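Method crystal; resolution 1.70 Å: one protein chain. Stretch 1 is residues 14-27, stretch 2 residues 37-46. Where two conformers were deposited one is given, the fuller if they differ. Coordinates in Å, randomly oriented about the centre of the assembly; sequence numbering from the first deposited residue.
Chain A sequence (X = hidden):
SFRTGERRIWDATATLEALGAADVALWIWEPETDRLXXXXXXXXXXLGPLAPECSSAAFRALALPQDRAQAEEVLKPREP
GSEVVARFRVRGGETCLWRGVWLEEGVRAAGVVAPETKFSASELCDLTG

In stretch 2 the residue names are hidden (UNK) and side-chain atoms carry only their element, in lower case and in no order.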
# COMPACT_ATOMS: atom_id res chain seq x y z
N ALA A 14 -2.25 10.58 -8.51
CA ALA A 14 -1.06 9.71 -8.40
C ALA A 14 -1.26 8.64 -7.33
O ALA A 14 -0.94 7.46 -7.55
CB ALA A 14 0.20 10.53 -8.14
N THR A 15 -1.79 9.04 -6.18
CA THR A 15 -2.12 8.09 -5.12
C THR A 15 -3.06 7.00 -5.63
O THR A 15 -2.78 5.82 -5.46
CB THR A 15 -2.63 8.81 -3.86
OG1 THR A 15 -1.53 9.49 -3.27
CG2 THR A 15 -3.20 7.82 -2.85
N LEU A 16 -4.16 7.39 -6.28
CA LEU A 16 -5.11 6.40 -6.78
C LEU A 16 -4.52 5.49 -7.87
O LEU A 16 -4.82 4.29 -7.89
CB LEU A 16 -6.41 7.06 -7.23
CG LEU A 16 -7.25 7.74 -6.14
CD1 LEU A 16 -8.51 8.38 -6.76
CD2 LEU A 16 -7.62 6.78 -4.98
N GLU A 17 -3.68 6.04 -8.73
CA GLU A 17 -3.00 5.28 -9.78
C GLU A 17 -2.11 4.18 -9.21
O GLU A 17 -2.18 3.04 -9.67
CB GLU A 17 -2.15 6.19 -10.68
CG GLU A 17 -2.95 7.03 -11.66
CD GLU A 17 -2.06 7.85 -12.57
OE1 GLU A 17 -0.92 8.16 -12.18
OE2 GLU A 17 -2.52 8.19 -13.68
N ALA A 18 -1.28 4.54 -8.23
CA ALA A 18 -0.38 3.59 -7.59
C ALA A 18 -1.14 2.52 -6.79
O ALA A 18 -0.82 1.34 -6.88
CB ALA A 18 0.64 4.31 -6.72
N LEU A 19 -2.14 2.94 -6.02
CA LEU A 19 -3.00 2.02 -5.26
C LEU A 19 -3.72 1.04 -6.19
O LEU A 19 -3.75 -0.18 -5.94
CB LEU A 19 -4.00 2.79 -4.39
CG LEU A 19 -3.45 3.59 -3.19
CD1 LEU A 19 -4.56 4.42 -2.52
CD2 LEU A 19 -2.78 2.67 -2.17
N GLY A 20 -4.28 1.57 -7.27
CA GLY A 20 -4.98 0.75 -8.27
C GLY A 20 -4.06 -0.25 -8.94
O GLY A 20 -4.44 -1.40 -9.16
N ALA A 21 -2.84 0.19 -9.25
CA ALA A 21 -1.85 -0.64 -9.93
C ALA A 21 -1.41 -1.80 -9.04
O ALA A 21 -1.24 -2.92 -9.52
CB ALA A 21 -0.66 0.20 -10.33
N ALA A 22 -1.25 -1.52 -7.75
CA ALA A 22 -0.87 -2.51 -6.76
C ALA A 22 -2.05 -3.40 -6.33
O ALA A 22 -1.83 -4.47 -5.77
CB ALA A 22 -0.26 -1.83 -5.56
N ASP A 23 -3.28 -2.96 -6.62
CA ASP A 23 -4.51 -3.63 -6.17
C ASP A 23 -4.63 -3.60 -4.65
O ASP A 23 -4.94 -4.61 -4.02
CB ASP A 23 -4.59 -5.07 -6.69
CG ASP A 23 -6.01 -5.61 -6.69
OD1 ASP A 23 -6.94 -4.80 -6.86
OD2 ASP A 23 -6.18 -6.85 -6.54
N VAL A 24 -4.36 -2.43 -4.08
CA VAL A 24 -4.29 -2.21 -2.63
C VAL A 24 -5.24 -1.05 -2.26
O VAL A 24 -5.51 -0.18 -3.10
CB VAL A 24 -2.80 -1.90 -2.23
CG1 VAL A 24 -2.67 -1.07 -0.95
CG2 VAL A 24 -1.99 -3.19 -2.15
N ALA A 25 -5.70 -1.01 -1.01
CA ALA A 25 -6.43 0.15 -0.52
C ALA A 25 -5.84 0.63 0.81
O ALA A 25 -5.16 -0.13 1.52
CB ALA A 25 -7.93 -0.14 -0.38
N LEU A 26 -6.08 1.89 1.14
CA LEU A 26 -5.68 2.43 2.42
C LEU A 26 -6.92 2.56 3.30
O LEU A 26 -8.02 2.77 2.80
CB LEU A 26 -5.01 3.79 2.23
CG LEU A 26 -3.81 3.85 1.27
CD1 LEU A 26 -3.28 5.28 1.13
CD2 LEU A 26 -2.69 2.90 1.73
N TRP A 27 -6.74 2.42 4.61
CA TRP A 27 -7.85 2.51 5.55
C TRP A 27 -7.45 3.31 6.78
O TRP A 27 -6.27 3.31 7.19
CB TRP A 27 -8.38 1.12 5.94
CG TRP A 27 -7.35 0.20 6.58
CD1 TRP A 27 -6.52 -0.67 5.93
CD2 TRP A 27 -7.06 0.06 7.98
NE1 TRP A 27 -5.72 -1.33 6.84
CE2 TRP A 27 -6.04 -0.91 8.10
CE3 TRP A 27 -7.57 0.66 9.14
CZ2 TRP A 27 -5.51 -1.30 9.35
CZ3 TRP A 27 -7.05 0.28 10.38
CH2 TRP A 27 -6.02 -0.69 10.47
N UNK A 37 -12.75 4.54 7.05
CA UNK A 37 -12.58 5.15 5.73
C UNK A 37 -11.65 4.33 4.84
O UNK A 37 -10.64 3.80 5.31
n UNK A 37 -10.03 9.85 8.43
c UNK A 37 -12.37 8.58 7.39
c UNK A 37 -13.06 7.56 6.48
n UNK A 37 -9.71 10.87 6.41
c UNK A 37 -10.42 10.07 7.18
n UNK A 37 -11.50 9.48 6.67
c UNK A 37 -12.04 6.58 5.87
N UNK A 38 -12.01 4.23 3.56
CA UNK A 38 -11.20 3.54 2.55
C UNK A 38 -10.85 4.42 1.36
O UNK A 38 -11.64 5.28 0.95
c UNK A 38 -12.04 1.12 3.02
c UNK A 38 -11.94 2.29 2.05
c UNK A 38 -13.20 0.22 2.61
c UNK A 38 -10.73 0.34 3.05
N UNK A 39 -9.64 4.22 0.83
CA UNK A 39 -9.16 4.92 -0.36
C UNK A 39 -8.32 3.97 -1.21
O UNK A 39 -7.41 3.31 -0.70
c UNK A 39 -8.00 7.04 -1.11
o UNK A 39 -6.83 7.33 -1.37
c UNK A 39 -8.33 6.13 0.05
n UNK A 39 -9.03 7.49 -1.82
N UNK A 40 -8.60 3.91 -2.50
CA UNK A 40 -7.83 3.07 -3.42
C UNK A 40 -8.69 1.98 -4.02
O UNK A 40 -9.86 2.21 -4.35
N UNK A 41 -8.12 0.78 -4.14
CA UNK A 41 -8.74 -0.31 -4.90
C UNK A 41 -9.79 -1.09 -4.11
O UNK A 41 -9.81 -2.34 -4.14
c UNK A 41 -7.65 -1.27 -5.47
N UNK A 42 -10.66 -0.37 -3.41
CA UNK A 42 -11.69 -1.01 -2.58
C UNK A 42 -12.59 -1.93 -3.41
O UNK A 42 -12.80 -3.10 -3.05
c UNK A 42 -12.52 0.03 -1.82
N UNK A 43 -13.10 -1.42 -4.53
CA UNK A 43 -13.99 -2.21 -5.39
C UNK A 43 -13.36 -3.53 -5.84
O UNK A 43 -13.98 -4.60 -5.71
n UNK A 43 -18.57 -2.95 -7.90
c UNK A 43 -15.44 -2.15 -7.50
c UNK A 43 -14.47 -1.39 -6.60
c UNK A 43 -16.31 -1.23 -8.35
n UNK A 43 -18.71 -3.37 -10.15
n UNK A 43 -17.06 -1.97 -9.37
c UNK A 43 -18.11 -2.76 -9.14
N UNK A 44 -12.12 -3.46 -6.33
CA UNK A 44 -11.36 -4.63 -6.77
C UNK A 44 -11.20 -5.68 -5.67
O UNK A 44 -11.14 -6.88 -5.95
c UNK A 44 -10.00 -4.22 -7.31
N UNK A 45 -11.13 -5.22 -4.42
CA UNK A 45 -10.89 -6.10 -3.29
C UNK A 45 -12.16 -6.68 -2.66
O UNK A 45 -12.08 -7.45 -1.70
c UNK A 45 -8.63 -5.04 -2.60
c UNK A 45 -10.07 -5.36 -2.22
c UNK A 45 -8.00 -4.21 -1.52
c UNK A 45 -7.85 -6.31 -2.82
N UNK A 46 -13.32 -6.30 -3.19
CA UNK A 46 -14.59 -6.74 -2.63
C UNK A 46 -15.14 -5.78 -1.59
O UNK A 46 -16.22 -5.99 -1.02
O HOH W 1 -8.45 -8.00 -6.43

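Position 37 carries three carbons, a nitrogen, then a carbon bearing two more nitrogens: a guanidinium, so Arg-37. Its side chain leads away from stretch 1 and its polar atoms are satisfied elsewhere in the structure; the backbone does the local work, Arg-37 O lying 3.1 Å from Trp-27 CA in a CA-H...O contact.

Position 38 has four carbons, forked at the second, which makes it Leu-38. It pairs with Trp-27 on one face of the sheet, with CD2 of Leu-38 3.8 Å from CB of Trp-27.

Position 39 has two carbons, the second carrying one oxygen and one nitrogen: the amide of Asn-39. The side chain shares the opposite face with Leu-26 and reaches the helix, where ND2 of Asn-39 comes within 3.5 Å of Leu-16 CD2 and OD1 of Asn-39 lies 3.9 Å from Leu-19 CD1. These are packing contacts. The backbone bonds both ways with Leu-26: Leu-26 N gives to Asn-39 O at 2.7 Å, and Asn-39 N gives to Leu-26 O at 2.9 Å.

Position 40 has no side-chain atoms, so Gly-40. The geometry demands it: phi/psi of 116/-139 would jam a CB against the preceding carbonyl, and that CB would also sit 2.9 Å from both Leu-19 CD1 and Val-24 O.

Position 41 has one carbon, hence Ala-41. Its CB packs 3.9 Å from Asp-23 OD1 and 4.1 Å from Leu-19 O, while its N donates to Val-24 O at 3.0 Å.

Position 42 also has one carbon, Ala-42; its CB points sideways, and its N lies 4.1 Å from Ala-25 CB.

Position 43 repeats the guanidinium pattern, Arg-43, extended and touching nothing on stretch 1.

Position 44 has a single carbon, Ala-44, whose CB approaches Asp-23 OD1 to 3.1 Å. A water links Asp-23 OD2, at 2.5 Å from the water O, to Ala-44 O, at 3.0 Å from the same atom.

Position 45 has four carbons forked at the second, Leu-45. Its CD1 packs 4.2 Å from Ala-25 CB, and its CD2 lies 3.6 Å from Asp-23 O, a carbonyl buried without a partner.

Position 46 is bare, Gly-46; its positive phi, 92°, suits glycine, and it makes no contact.

The rule is a short antiparallel pairing fixed by three backbone hydrogen bonds. Gly-40 lets the strand pass close to Ala-25 and Leu-19, Asn-39 lies against the helix, and the turn beyond brings Leu-45 back over Ala-25.

Stretch 2 (37-46) RLNGAARALG
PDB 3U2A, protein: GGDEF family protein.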